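Local coordinates for putative phosphosugar isomerase (Silicibacter pomeroyi DSS-3, PDB 3FJ1), which probably binds phosphorylated sugars through its paired SIS domains and may isomerise them, at the interface of chains A and B. Coordinates in Å, arbitrary orientation; residue numbers count along the deposited sequence, not the author numbering. Chains: chain A/B, putative phosphosugar isomerase.

Contact 1: the interface of chains A and B. Residues chain A 63, 67, 213-215, 264-266; chain B 79-80, 83-84.
B:Tyr84 reaches across the boundary between two copies of a SIS-domain protein and sets its phenol among A:Leu67, A:Gly214, A:Thr215 and A:Asp264, an example of how a tyrosine can join apolar cover to a polar tip. The polar contacts gather at its hydroxyl. As donor, OH of B:Tyr84 gives a hydrogen bond to carboxylate oxygen OD2 of A:Asp264 at 2.8 Å, meeting it from well above the carboxylate plane, which is turned 73° from the ring. As acceptor, OH of B:Tyr84 takes the backbone N-H of A:Thr215, with N 3.2 Å away, in a nearly straight bond, 164° at the hydrogen. Two bonds of opposite sense thus grip one oxygen and would restrict rotation of its O-H. The carboxylate is steadied in turn from its own chain: the backbone N of A:Ala266 donates to OD1 of A:Asp264 at 2.9 Å.

Apolar contacts fix the ring itself. Methyl CD1 of A:Leu67 sits over the centre of one face of the B:Tyr84 ring, 3.7 Å from its centroid, in a CH-pi contact, while CD2 lies against CG and CB near the root of the ring. CG1 of B:Val83, from the same chain as the tyrosine, backs the opposite face, and CA of A:Gly214 meets the ring edge. B:Val83 has CG1 anti to its backbone N (chi1 172°); this branch also touches A:Ala265 and A:Ala266, whereas CG2 lies by the guanidinium of A:Arg213. CB of B:Ser79 packs over that guanidinium's face, offset toward the rim. Elsewhere in the patch, CE1 of A:Tyr63 rests 3.8 Å from CG2 of B:Val80.

A water forms the third group of contacts. It joins the phenol OH of A:Tyr63 to the backbone N of B:Ser79 and to the hydroxyl OG of B:Ser79, which lies 2.8 Å from the oxygen of water 1.

Contact 2: the interface of chains A and B. Residues chain A 66, 70, 72; chain B 45, 76, 88-90.
A:Pro72 presses its pyrrolidine ring against B:Phe45 where two SIS-family chains meet, in a small, largely apolar patch around the C-terminal end of helix 53-69 and the segment after it. The two side chains cross at about a right angle: CG of A:Pro72 comes over the rim of one face of the B:Phe45 ring, 3.5 Å from CZ. B:Phe45 carries its own CG between the backbone N and the carbonyl carbon (chi1 70°), a torsion that turns the ring so that CZ lies under the proline. The adjacent CB of A:Pro72 turns toward a methyl, CD2 of B:Leu90, at 3.9 Å. That same methyl lies in the plane of the phenyl ring at its edge, so proline, leucine and phenylalanine meet at a three-way corner. CD of A:Pro72 lies 3.5 Å from the carbonyl O of B:Arg89, which also neighbours CG of the proline.

B:Leu88 approaches chain A by its CD2 branch. The methyl CD2 of B:Leu88 meets CB of A:Glu66 at 3.9 Å, with the two side chains crossing obliquely, and touches CA of A:Gly70 at a similar separation. It therefore bridges the last turn of the helix and the segment that follows. The glutamate chain runs extended beyond CG (chi2 173°), which carries its carboxylate away from B:Leu88 and toward B:Leu76. There OE2 of A:Glu66 lies 4.0 Å from CD2 of B:Leu76, a loose contact of oxygen with methyl.

Beside these contacts the main chains are joined directly. The backbone N of B:Arg89 donates a hydrogen bond to the carbonyl O of A:Gly70 at 2.7 Å, with 152° at the hydrogen. CB of B:Arg89 lies 3.5 Å from the same carbonyl O of A:Gly70.

Contact 1: the interface of chains A and B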
# COMPACT_ATOMS: atom_id res chain seq x y z
N TYR A 63 -4.99 -8.84 7.56
CA TYR A 63 -4.48 -10.22 7.66
C TYR A 63 -5.23 -11.00 8.73
O TYR A 63 -5.65 -12.15 8.49
CB TYR A 63 -2.99 -10.25 7.97
CG TYR A 63 -2.16 -10.09 6.74
CD1 TYR A 63 -1.98 -11.17 5.87
CD2 TYR A 63 -1.60 -8.86 6.41
CE1 TYR A 63 -1.24 -11.03 4.70
CE2 TYR A 63 -0.82 -8.71 5.25
CZ TYR A 63 -0.67 -9.79 4.39
OH TYR A 63 0.07 -9.61 3.23
N LEU A 67 -7.37 -14.28 7.96
CA LEU A 67 -6.90 -15.56 8.55
C LEU A 67 -7.87 -16.17 9.58
O LEU A 67 -8.04 -17.40 9.64
CB LEU A 67 -5.50 -15.41 9.15
CG LEU A 67 -4.38 -14.99 8.18
CD1 LEU A 67 -3.03 -14.85 8.88
CD2 LEU A 67 -4.27 -15.93 7.00
N ARG A 213 6.59 -10.83 6.19
CA ARG A 213 5.96 -11.79 5.29
C ARG A 213 4.61 -12.15 5.91
O ARG A 213 4.55 -12.60 7.04
CB ARG A 213 6.86 -13.02 5.11
CG ARG A 213 6.31 -14.13 4.18
CD ARG A 213 6.05 -13.60 2.76
NE ARG A 213 5.84 -14.68 1.78
CZ ARG A 213 5.19 -14.50 0.63
NH1 ARG A 213 4.65 -13.33 0.34
NH2 ARG A 213 5.03 -15.50 -0.22
N GLY A 214 3.52 -11.96 5.16
CA GLY A 214 2.20 -12.14 5.74
C GLY A 214 1.92 -11.06 6.80
O GLY A 214 2.26 -9.88 6.62
N THR A 215 1.34 -11.47 7.92
CA THR A 215 0.88 -10.53 8.97
C THR A 215 1.97 -9.55 9.41
O THR A 215 1.70 -8.33 9.55
CB THR A 215 0.30 -11.29 10.18
OG1 THR A 215 -0.65 -12.26 9.71
CG2 THR A 215 -0.37 -10.35 11.21
N ASP A 264 4.45 -17.98 13.13
CA ASP A 264 3.33 -18.36 12.30
C ASP A 264 3.87 -19.08 11.06
O ASP A 264 5.06 -19.43 11.02
CB ASP A 264 2.48 -17.11 11.97
CG ASP A 264 3.17 -16.13 11.01
OD1 ASP A 264 4.33 -16.39 10.65
OD2 ASP A 264 2.49 -15.11 10.63
N ALA A 265 3.01 -19.32 10.09
CA ALA A 265 3.39 -20.04 8.86
C ALA A 265 4.44 -19.32 8.00
O ALA A 265 5.10 -19.94 7.17
CB ALA A 265 2.14 -20.35 8.01
N ALA A 266 4.59 -18.01 8.23
CA ALA A 266 5.56 -17.20 7.49
C ALA A 266 6.94 -17.17 8.15
O ALA A 266 7.89 -16.63 7.57
CB ALA A 266 5.04 -15.78 7.34
N SER B 79 0.35 -13.98 0.11
CA SER B 79 0.74 -14.92 1.17
C SER B 79 -0.47 -15.54 1.85
O SER B 79 -0.37 -16.65 2.42
CB SER B 79 1.60 -14.26 2.24
OG SER B 79 0.89 -13.24 2.90
N VAL B 80 -1.61 -14.86 1.79
CA VAL B 80 -2.83 -15.44 2.35
C VAL B 80 -3.11 -16.84 1.79
O VAL B 80 -3.56 -17.74 2.53
CB VAL B 80 -4.03 -14.50 2.16
CG1 VAL B 80 -5.35 -15.29 2.46
CG2 VAL B 80 -3.83 -13.26 3.06
N VAL B 83 1.25 -18.91 1.71
CA VAL B 83 1.86 -19.18 3.01
C VAL B 83 0.83 -19.79 3.97
O VAL B 83 1.06 -20.86 4.50
CB VAL B 83 2.53 -17.90 3.59
CG1 VAL B 83 2.99 -18.09 5.00
CG2 VAL B 83 3.73 -17.45 2.70
N TYR B 84 -0.33 -19.14 4.14
CA TYR B 84 -1.33 -19.58 5.10
C TYR B 84 -2.38 -20.55 4.57
O TYR B 84 -3.02 -21.25 5.37
CB TYR B 84 -2.07 -18.38 5.67
CG TYR B 84 -1.13 -17.40 6.35
CD1 TYR B 84 -0.60 -17.66 7.61
CD2 TYR B 84 -0.78 -16.22 5.71
CE1 TYR B 84 0.26 -16.75 8.24
CE2 TYR B 84 0.10 -15.30 6.31
CZ TYR B 84 0.61 -15.57 7.56
OH TYR B 84 1.45 -14.61 8.10
O HOH W 1 1.18 -11.14 1.09

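Contact 2: the interface of chains A and B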
# COMPACT_ATOMS: atom_id res chain seq x y z
N GLU A 66 -8.87 -11.90 7.60
CA GLU A 66 -8.80 -12.89 6.54
C GLU A 66 -8.39 -14.24 7.10
O GLU A 66 -9.03 -15.23 6.79
CB GLU A 66 -7.87 -12.39 5.42
CG GLU A 66 -8.58 -11.29 4.60
CD GLU A 66 -7.71 -10.58 3.55
OE1 GLU A 66 -6.52 -10.93 3.37
OE2 GLU A 66 -8.25 -9.64 2.92
N GLY A 70 -11.91 -15.45 7.35
CA GLY A 70 -11.98 -15.61 5.90
C GLY A 70 -12.69 -14.45 5.16
O GLY A 70 -13.04 -14.58 3.99
N PRO A 72 -12.88 -11.07 3.18
CA PRO A 72 -12.00 -10.21 2.38
C PRO A 72 -12.08 -8.77 2.91
O PRO A 72 -13.15 -8.30 3.36
CB PRO A 72 -12.57 -10.37 0.97
CG PRO A 72 -14.00 -10.71 1.18
CD PRO A 72 -14.08 -11.49 2.44
N PHE B 45 -18.40 -7.46 -4.93
CA PHE B 45 -17.09 -6.84 -4.74
C PHE B 45 -16.06 -7.46 -5.68
O PHE B 45 -16.32 -8.46 -6.39
CB PHE B 45 -16.62 -6.88 -3.28
CG PHE B 45 -16.28 -8.24 -2.80
CD1 PHE B 45 -17.27 -9.07 -2.33
CD2 PHE B 45 -14.97 -8.69 -2.86
CE1 PHE B 45 -16.94 -10.38 -1.88
CE2 PHE B 45 -14.64 -9.96 -2.44
CZ PHE B 45 -15.63 -10.81 -1.95
N LEU B 76 -5.67 -8.42 -2.33
CA LEU B 76 -5.34 -9.64 -1.59
C LEU B 76 -3.84 -9.95 -1.53
O LEU B 76 -3.19 -10.18 -2.58
CB LEU B 76 -6.04 -10.85 -2.22
CG LEU B 76 -7.58 -10.93 -2.29
CD1 LEU B 76 -8.03 -12.29 -2.84
CD2 LEU B 76 -8.14 -10.68 -0.91
N LEU B 88 -10.98 -18.22 2.18
CA LEU B 88 -11.64 -16.94 2.12
C LEU B 88 -13.08 -17.12 1.65
O LEU B 88 -13.43 -18.15 1.07
CB LEU B 88 -10.92 -16.02 1.16
CG LEU B 88 -9.50 -15.58 1.54
CD1 LEU B 88 -8.99 -14.54 0.55
CD2 LEU B 88 -9.44 -15.01 3.00
N ARG B 89 -13.90 -16.11 1.94
CA ARG B 89 -15.29 -16.07 1.52
C ARG B 89 -15.41 -15.14 0.32
O ARG B 89 -15.59 -13.93 0.47
CB ARG B 89 -16.16 -15.60 2.70
CG ARG B 89 -16.21 -16.65 3.83
CD ARG B 89 -17.00 -16.18 5.06
NE ARG B 89 -18.30 -15.62 4.70
CZ ARG B 89 -19.17 -15.11 5.57
NH1 ARG B 89 -18.91 -15.13 6.87
NH2 ARG B 89 -20.31 -14.62 5.15
N LEU B 90 -15.27 -15.70 -0.88
CA LEU B 90 -15.30 -14.88 -2.12
C LEU B 90 -16.49 -15.21 -3.03
O LEU B 90 -16.45 -14.95 -4.24
CB LEU B 90 -13.99 -15.03 -2.89
CG LEU B 90 -12.73 -14.70 -2.08
CD1 LEU B 90 -11.46 -15.03 -2.88
CD2 LEU B 90 -12.75 -13.24 -1.68

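The C-alpha centres of contact 1 and contact 2 are about 14 Å apart, making them neighbouring parts of one two-fold interface. Chain A links them through helix 53-69, which supplies A:Tyr63 and A:Leu67 to contact 1 and A:Glu66 to contact 2. Chain B contributes nearby stretches of its sequence, from B:Leu76 through helix 79-82 to B:Leu90, with B:Phe45 from a separate stretch. Contact 1 also draws on A:Arg213 to A:Thr215 and A:Asp264 to A:Ala266, joining both SIS regions of one subunit to its partner. Each contact recurs with the chains exchanged, consistent with a dimer, although the deposited assembly alone does not establish one in solution.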